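Glutathione reductase (Bartonella henselae, PDB 3O0H) probably catalyses the NADPH-dependent reduction of glutathione disulfide to two molecules of glutathione, using FAD as its bound redox cofactor. Local coordinates at residues T218-G223 and Y265-T270; D240-V243 and S248-Y251. All blocks are in the same frame, centred on the assembly; numbering follows the deposited sequence.

Contact 1: T218-G223 and Y265-T270; sequences TLLHRG and YNVVLT
L220 meets V267 and L269 in a small, buried, wholly apolar contact between two sheets: L220 lies on strand 216-220 of a four-stranded parallel sheet, and its partners lie on 264-269, the middle strand of a three-stranded antiparallel sheet. No hydrogen bond crosses the gap, and the nearest pair of CA atoms, those of L220 and L269, are 9.5 Å apart, so side chains alone bridge the two layers. One methyl does the reaching. With CG anti to its carbonyl carbon (chi1 -47°) and the chain extended beyond, L220 places CD1 against the other sheet, where it lies 3.8 Å from L269 CD2 and 4.0 Å from V267 CG1. L269 crosses L220 at a slant, whereas V267 and L220 run past one another in opposite senses. V267 and L269 fall two apart on their strand and therefore face the same way, toward L220, while V268 between them turns to the other side. Branched aliphatic residues suit such an interface: they fill it without bringing in polar groups that would need partners. V280 beside V267 and A253 beside L269 extend the apolar surroundings. L220 is backbone hydrogen-bonded to I196, which ties its strand into the parallel sheet. A parallel sheet covered on one face by a three-stranded antiparallel meander is characteristic of the NAD(P)-binding domain of glutathione reductase and its flavoprotein disulfide reductase relatives.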
ATOM      1  N   THR B 218     -26.224  -7.120  12.618  1.00 15.72           N
ATOM      2  CA  THR B 218     -25.926  -7.297  14.044  1.00 15.57           C
ATOM      3  C   THR B 218     -24.835  -8.363  14.215  1.00 14.77           C
ATOM      4  O   THR B 218     -24.907  -9.446  13.620  1.00 14.99           O
ATOM      5  CB  THR B 218     -27.131  -7.733  14.824  1.00 16.28           C
ATOM      6  OG1 THR B 218     -28.197  -6.775  14.646  1.00 18.49           O
ATOM      7  CG2 THR B 218     -26.819  -7.771  16.377  1.00 17.55           C
ATOM      8  N   LEU B 219     -23.803  -8.035  14.985  1.00 14.60           N
ATOM      9  CA  LEU B 219     -22.732  -9.003  15.261  1.00 14.04           C
ATOM     10  C   LEU B 219     -22.810  -9.378  16.754  1.00 14.58           C
ATOM     11  O   LEU B 219     -22.921  -8.496  17.610  1.00 16.55           O
ATOM     12  CB  LEU B 219     -21.369  -8.421  14.884  1.00 13.00           C
ATOM     13  CG  LEU B 219     -20.201  -9.407  14.991  1.00 15.40           C
ATOM     14  CD1 LEU B 219     -19.028  -9.080  14.055  1.00 15.22           C
ATOM     15  CD2 LEU B 219     -19.718  -9.434  16.431  1.00 15.52           C
ATOM     16  N   LEU B 220     -22.782 -10.680  17.053  1.00 16.10           N
ATOM     17  CA  LEU B 220     -22.808 -11.174  18.413  1.00 15.61           C
ATOM     18  C   LEU B 220     -21.421 -11.702  18.717  1.00 16.22           C
ATOM     19  O   LEU B 220     -20.786 -12.392  17.885  1.00 15.75           O
ATOM     20  CB  LEU B 220     -23.862 -12.267  18.616  1.00 18.06           C
ATOM     21  CG  LEU B 220     -25.269 -11.983  18.053  1.00 16.91           C
ATOM     22  CD1 LEU B 220     -26.241 -13.178  18.150  1.00 14.57           C
ATOM     23  CD2 LEU B 220     -25.830 -10.763  18.727  1.00 18.75           C
ATOM     24  N   HIS B 221     -20.953 -11.388  19.915  1.00 16.30           N
ATOM     25  CA  HIS B 221     -19.667 -11.863  20.374  1.00 16.66           C
ATOM     26  C   HIS B 221     -19.753 -12.287  21.835  1.00 18.31           C
ATOM     27  O   HIS B 221     -20.317 -11.538  22.677  1.00 19.02           O
ATOM     28  CB  HIS B 221     -18.627 -10.758  20.208  1.00 16.04           C
ATOM     29  CG  HIS B 221     -17.266 -11.144  20.695  1.00 17.19           C
ATOM     30  ND1 HIS B 221     -16.505 -12.105  20.073  1.00 22.55           N
ATOM     31  CD2 HIS B 221     -16.522 -10.686  21.720  1.00 23.25           C
ATOM     32  CE1 HIS B 221     -15.345 -12.231  20.702  1.00 20.91           C
ATOM     33  NE2 HIS B 221     -15.331 -11.381  21.708  1.00 25.23           N
ATOM     34  N   ARG B 222     -19.167 -13.454  22.150  1.00 18.51           N
ATOM     35  CA  ARG B 222     -19.251 -14.057  23.505  1.00 21.01           C
ATOM     36  C   ARG B 222     -18.482 -13.303  24.580  1.00 22.31           C
ATOM     37  O   ARG B 222     -18.823 -13.389  25.753  1.00 23.42           O
ATOM     38  CB  ARG B 222     -18.798 -15.533  23.499  1.00 21.69           C
ATOM     39  N   GLY B 223     -17.446 -12.564  24.187  1.00 22.17           N
ATOM     40  CA  GLY B 223     -16.609 -11.845  25.158  1.00 23.17           C
ATOM     41  C   GLY B 223     -16.892 -10.348  25.166  1.00 23.26           C
ATOM     42  O   GLY B 223     -18.009  -9.921  24.848  1.00 22.89           O
ATOM     43  N   TYR B 265     -35.633 -15.315  11.139  1.00 30.54           N
ATOM     44  CA  TYR B 265     -35.125 -16.206  12.163  1.00 30.14           C
ATOM     45  C   TYR B 265     -34.957 -15.426  13.452  1.00 30.05           C
ATOM     46  O   TYR B 265     -34.309 -14.370  13.480  1.00 29.65           O
ATOM     47  CB  TYR B 265     -33.784 -16.795  11.732  1.00 27.76           C
ATOM     48  CG  TYR B 265     -33.910 -17.639  10.492  1.00 28.12           C
ATOM     49  CD1 TYR B 265     -34.423 -18.919  10.566  1.00 30.14           C
ATOM     50  CD2 TYR B 265     -33.559 -17.147   9.251  1.00 27.49           C
ATOM     51  CE1 TYR B 265     -34.561 -19.681   9.468  1.00 30.81           C
ATOM     52  CE2 TYR B 265     -33.677 -17.930   8.120  1.00 28.56           C
ATOM     53  CZ  TYR B 265     -34.185 -19.201   8.245  1.00 31.49           C
ATOM     54  OH  TYR B 265     -34.340 -20.013   7.156  1.00 33.68           O
ATOM     55  N   ASN B 266     -35.490 -15.979  14.516  1.00 31.47           N
ATOM     56  CA  ASN B 266     -35.403 -15.357  15.808  1.00 32.63           C
ATOM     57  C   ASN B 266     -34.224 -15.937  16.584  1.00 31.10           C
ATOM     58  O   ASN B 266     -34.226 -17.128  16.941  1.00 32.49           O
ATOM     59  CB  ASN B 266     -36.707 -15.567  16.568  1.00 35.39           C
ATOM     60  CG  ASN B 266     -36.936 -14.519  17.606  1.00 38.64           C
ATOM     61  OD1 ASN B 266     -36.706 -13.335  17.349  1.00 42.09           O
ATOM     62  ND2 ASN B 266     -37.398 -14.932  18.796  1.00 42.33           N
ATOM     63  N   VAL B 267     -33.245 -15.092  16.859  1.00 28.88           N
ATOM     64  CA  VAL B 267     -32.063 -15.509  17.576  1.00 28.26           C
ATOM     65  C   VAL B 267     -32.254 -15.149  19.033  1.00 30.00           C
ATOM     66  O   VAL B 267     -32.355 -13.965  19.374  1.00 30.19           O
ATOM     67  CB  VAL B 267     -30.784 -14.859  17.023  1.00 26.16           C
ATOM     68  CG1 VAL B 267     -29.554 -15.362  17.810  1.00 24.82           C
ATOM     69  CG2 VAL B 267     -30.606 -15.153  15.480  1.00 22.29           C
ATOM     70  N   VAL B 268     -32.294 -16.169  19.881  1.00 30.87           N
ATOM     71  CA  VAL B 268     -32.560 -16.003  21.276  1.00 33.52           C
ATOM     72  C   VAL B 268     -31.251 -16.224  22.018  1.00 32.97           C
ATOM     73  O   VAL B 268     -30.649 -17.276  21.865  1.00 32.62           O
ATOM     74  CB  VAL B 268     -33.627 -17.012  21.755  1.00 36.54           C
ATOM     75  CG1 VAL B 268     -33.968 -16.788  23.227  1.00 38.39           C
ATOM     76  CG2 VAL B 268     -34.898 -16.924  20.879  1.00 37.37           C
ATOM     77  N   LEU B 269     -30.839 -15.230  22.818  1.00 32.58           N
ATOM     78  CA  LEU B 269     -29.582 -15.256  23.613  1.00 32.13           C
ATOM     79  C   LEU B 269     -29.843 -15.805  24.977  1.00 35.23           C
ATOM     80  O   LEU B 269     -30.996 -15.797  25.420  1.00 38.71           O
ATOM     81  CB  LEU B 269     -28.965 -13.846  23.747  1.00 29.74           C
ATOM     82  CG  LEU B 269     -28.699 -13.053  22.466  1.00 28.36           C
ATOM     83  CD1 LEU B 269     -27.925 -11.762  22.752  1.00 28.53           C
ATOM     84  CD2 LEU B 269     -27.899 -13.909  21.500  1.00 26.00           C
ATOM     85  N   THR B 270     -28.811 -16.263  25.684  1.00 35.81           N
ATOM     86  CA  THR B 270     -29.035 -16.831  27.028  1.00 39.51           C
ATOM     87  C   THR B 270     -29.534 -15.812  28.075  1.00 41.96           C
ATOM     88  O   THR B 270     -30.050 -16.213  29.108  1.00 43.98           O
ATOM     89  CB  THR B 270     -27.770 -17.502  27.629  1.00 39.86           C
ATOM     90  OG1 THR B 270     -26.673 -16.591  27.540  1.00 37.79           O
ATOM     91  CG2 THR B 270     -27.436 -18.814  26.909  1.00 38.26           C
TER

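Contact 2: D240-V243 and S248-Y251; sequences DAMV and SIIY
I249 packs against M242 and V243 where helix 232-245 lies over strand 248-250, the helix-to-strand step of the beta-alpha-beta unit 216-220, 232-245, 248-250 in a Rossmann-type domain. The chain turns back sharply between the two elements, which brings the CA atoms of V243 and S248 to 6.0 Å. Across the segments the interactions are all apolar. M242 offers the root of its side chain, with CB 4.0 Å from I249 CD1, while the M242 side chain, bent at chi3 (69°), also touches A207 and N208 of helix 201-212. A long, flexible methionine is well fitted to this place, since one chain can serve both the strand and a second helix. V243, at the solvent-exposed side of the helix, supplies the second wall through CG2, which reaches both CG1 and CD1 of I249 and lies 4.1 Å from CD1. The isoleucine itself points at the helix, and its extended chain (chi2 -177°) brings CD1 against both residues; the beta branch suits I249 to a strand, and the longer CG1-CD1 arm lets it reach the helix. Polar links hold the surroundings: Y251 OH is hydrogen-bonded to N239 OD1 of the same helix and to I226 N, joining the region where the strand gives way to loop with the helix and the loop that precedes it. Beside I249, the Y251 ring receives CG2 of that isoleucine over one face, 3.4 Å above the ring plane and displaced toward the rim.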
ATOM      1  N   ASP B 240     -15.282   0.627  17.341  1.00 13.31           N
ATOM      2  CA  ASP B 240     -15.886   1.924  17.418  1.00 14.10           C
ATOM      3  C   ASP B 240     -16.322   2.430  16.017  1.00 13.67           C
ATOM      4  O   ASP B 240     -17.356   3.094  15.870  1.00 13.07           O
ATOM      5  CB  ASP B 240     -14.955   2.903  18.094  1.00 14.30           C
ATOM      6  CG  ASP B 240     -14.665   2.558  19.547  1.00 14.77           C
ATOM      7  OD1 ASP B 240     -15.298   1.689  20.173  1.00 12.70           O
ATOM      8  OD2 ASP B 240     -13.778   3.236  20.080  1.00 17.80           O
ATOM      9  N   ALA B 241     -15.548   2.124  14.985  1.00 13.11           N
ATOM     10  CA  ALA B 241     -15.931   2.523  13.625  1.00 12.70           C
ATOM     11  C   ALA B 241     -17.174   1.749  13.146  1.00 13.48           C
ATOM     12  O   ALA B 241     -18.012   2.280  12.370  1.00 14.94           O
ATOM     13  CB  ALA B 241     -14.754   2.298  12.664  1.00 11.73           C
ATOM     14  N   MET B 242     -17.277   0.490  13.565  1.00 12.85           N
ATOM     15  CA  MET B 242     -18.407  -0.343  13.145  1.00 13.15           C
ATOM     16  C   MET B 242     -19.692   0.163  13.787  1.00 13.14           C
ATOM     17  O   MET B 242     -20.710   0.269  13.142  1.00 13.82           O
ATOM     18  CB  MET B 242     -18.154  -1.837  13.466  1.00 11.57           C
ATOM     19  CG  MET B 242     -17.071  -2.469  12.573  1.00 11.07           C
ATOM     20  SD  MET B 242     -16.582  -4.134  13.067  1.00 12.71           S
ATOM     21  CE  MET B 242     -18.103  -5.015  12.637  1.00 13.62           C
ATOM     22  N   VAL B 243     -19.638   0.450  15.080  1.00 14.38           N
ATOM     23  CA  VAL B 243     -20.797   0.954  15.794  1.00 14.45           C
ATOM     24  C   VAL B 243     -21.188   2.336  15.278  1.00 14.72           C
ATOM     25  O   VAL B 243     -22.373   2.652  15.071  1.00 15.71           O
ATOM     26  CB  VAL B 243     -20.496   0.997  17.311  1.00 15.18           C
ATOM     27  CG1 VAL B 243     -21.622   1.744  18.025  1.00 18.20           C
ATOM     28  CG2 VAL B 243     -20.314  -0.454  17.907  1.00 13.17           C
ATOM     29  N   SER B 248     -24.680  -3.043  14.795  1.00 14.76           N
ATOM     30  CA  SER B 248     -24.947  -3.349  16.182  0.70 15.55           C
ATOM     31  C   SER B 248     -24.025  -4.455  16.614  1.00 14.88           C
ATOM     32  O   SER B 248     -23.972  -5.475  15.977  1.00 14.55           O
ATOM     33  CB  SER B 248     -26.380  -3.846  16.335  0.70 17.36           C
ATOM     34  OG  SER B 248     -27.259  -2.782  16.131  0.70 18.81           O
ATOM     35  N   ILE B 249     -23.291  -4.236  17.696  1.00 14.72           N
ATOM     36  CA  ILE B 249     -22.436  -5.244  18.254  1.00 14.24           C
ATOM     37  C   ILE B 249     -22.898  -5.508  19.673  1.00 15.99           C
ATOM     38  O   ILE B 249     -22.946  -4.609  20.526  1.00 17.01           O
ATOM     39  CB  ILE B 249     -20.953  -4.833  18.229  1.00 14.40           C
ATOM     40  CG1 ILE B 249     -20.506  -4.439  16.816  1.00 12.77           C
ATOM     41  CG2 ILE B 249     -20.129  -5.975  18.792  1.00 11.86           C
ATOM     42  CD1 ILE B 249     -18.916  -4.079  16.710  1.00 11.90           C
ATOM     43  N   ILE B 250     -23.293  -6.742  19.900  1.00 15.29           N
ATOM     44  CA  ILE B 250     -23.746  -7.174  21.164  1.00 17.17           C
ATOM     45  C   ILE B 250     -22.678  -8.076  21.771  1.00 16.21           C
ATOM     46  O   ILE B 250     -22.360  -9.134  21.211  1.00 15.94           O
ATOM     47  CB  ILE B 250     -25.078  -7.949  21.070  1.00 17.03           C
ATOM     48  CG1 ILE B 250     -26.146  -7.113  20.358  1.00 19.62           C
ATOM     49  CG2 ILE B 250     -25.613  -8.265  22.484  1.00 20.51           C
ATOM     50  CD1 ILE B 250     -27.487  -7.769  20.337  1.00 23.16           C
ATOM     51  N   TYR B 251     -22.210  -7.688  22.957  1.00 17.55           N
ATOM     52  CA  TYR B 251     -21.191  -8.438  23.661  1.00 17.79           C
ATOM     53  C   TYR B 251     -21.766  -9.288  24.794  1.00 19.41           C
ATOM     54  O   TYR B 251     -22.919  -9.153  25.161  1.00 21.59           O
ATOM     55  CB  TYR B 251     -20.141  -7.478  24.202  1.00 17.59           C
ATOM     56  CG  TYR B 251     -19.278  -6.890  23.146  1.00 16.06           C
ATOM     57  CD1 TYR B 251     -18.417  -7.715  22.415  1.00 17.26           C
ATOM     58  CD2 TYR B 251     -19.288  -5.529  22.857  1.00 14.34           C
ATOM     59  CE1 TYR B 251     -17.622  -7.219  21.426  1.00 15.96           C
ATOM     60  CE2 TYR B 251     -18.462  -5.020  21.849  1.00 14.31           C
ATOM     61  CZ  TYR B 251     -17.624  -5.876  21.152  1.00 14.06           C
ATOM     62  OH  TYR B 251     -16.791  -5.470  20.124  1.00 16.19           O
TER

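Followed from the N terminus, the chain reaches these contacts at strand 216-220, then passes through a loop into helix 232-245, and turns back into edge strand 248-250; contact 2 closes this short helix-to-strand turn. It then enters the antiparallel meander, whose middle strand 264-269 returns to L220 and closes the wider loop of contact 1, which contains the whole of contact 2. The two meet directly in the parallel sheet, where L219 N lies 2.8 Å from S248 O and L219 O lies 2.9 Å from I250 N, probable hydrogen bonds between neighbouring strands. Together they join helix, parallel sheet and meander within one domain.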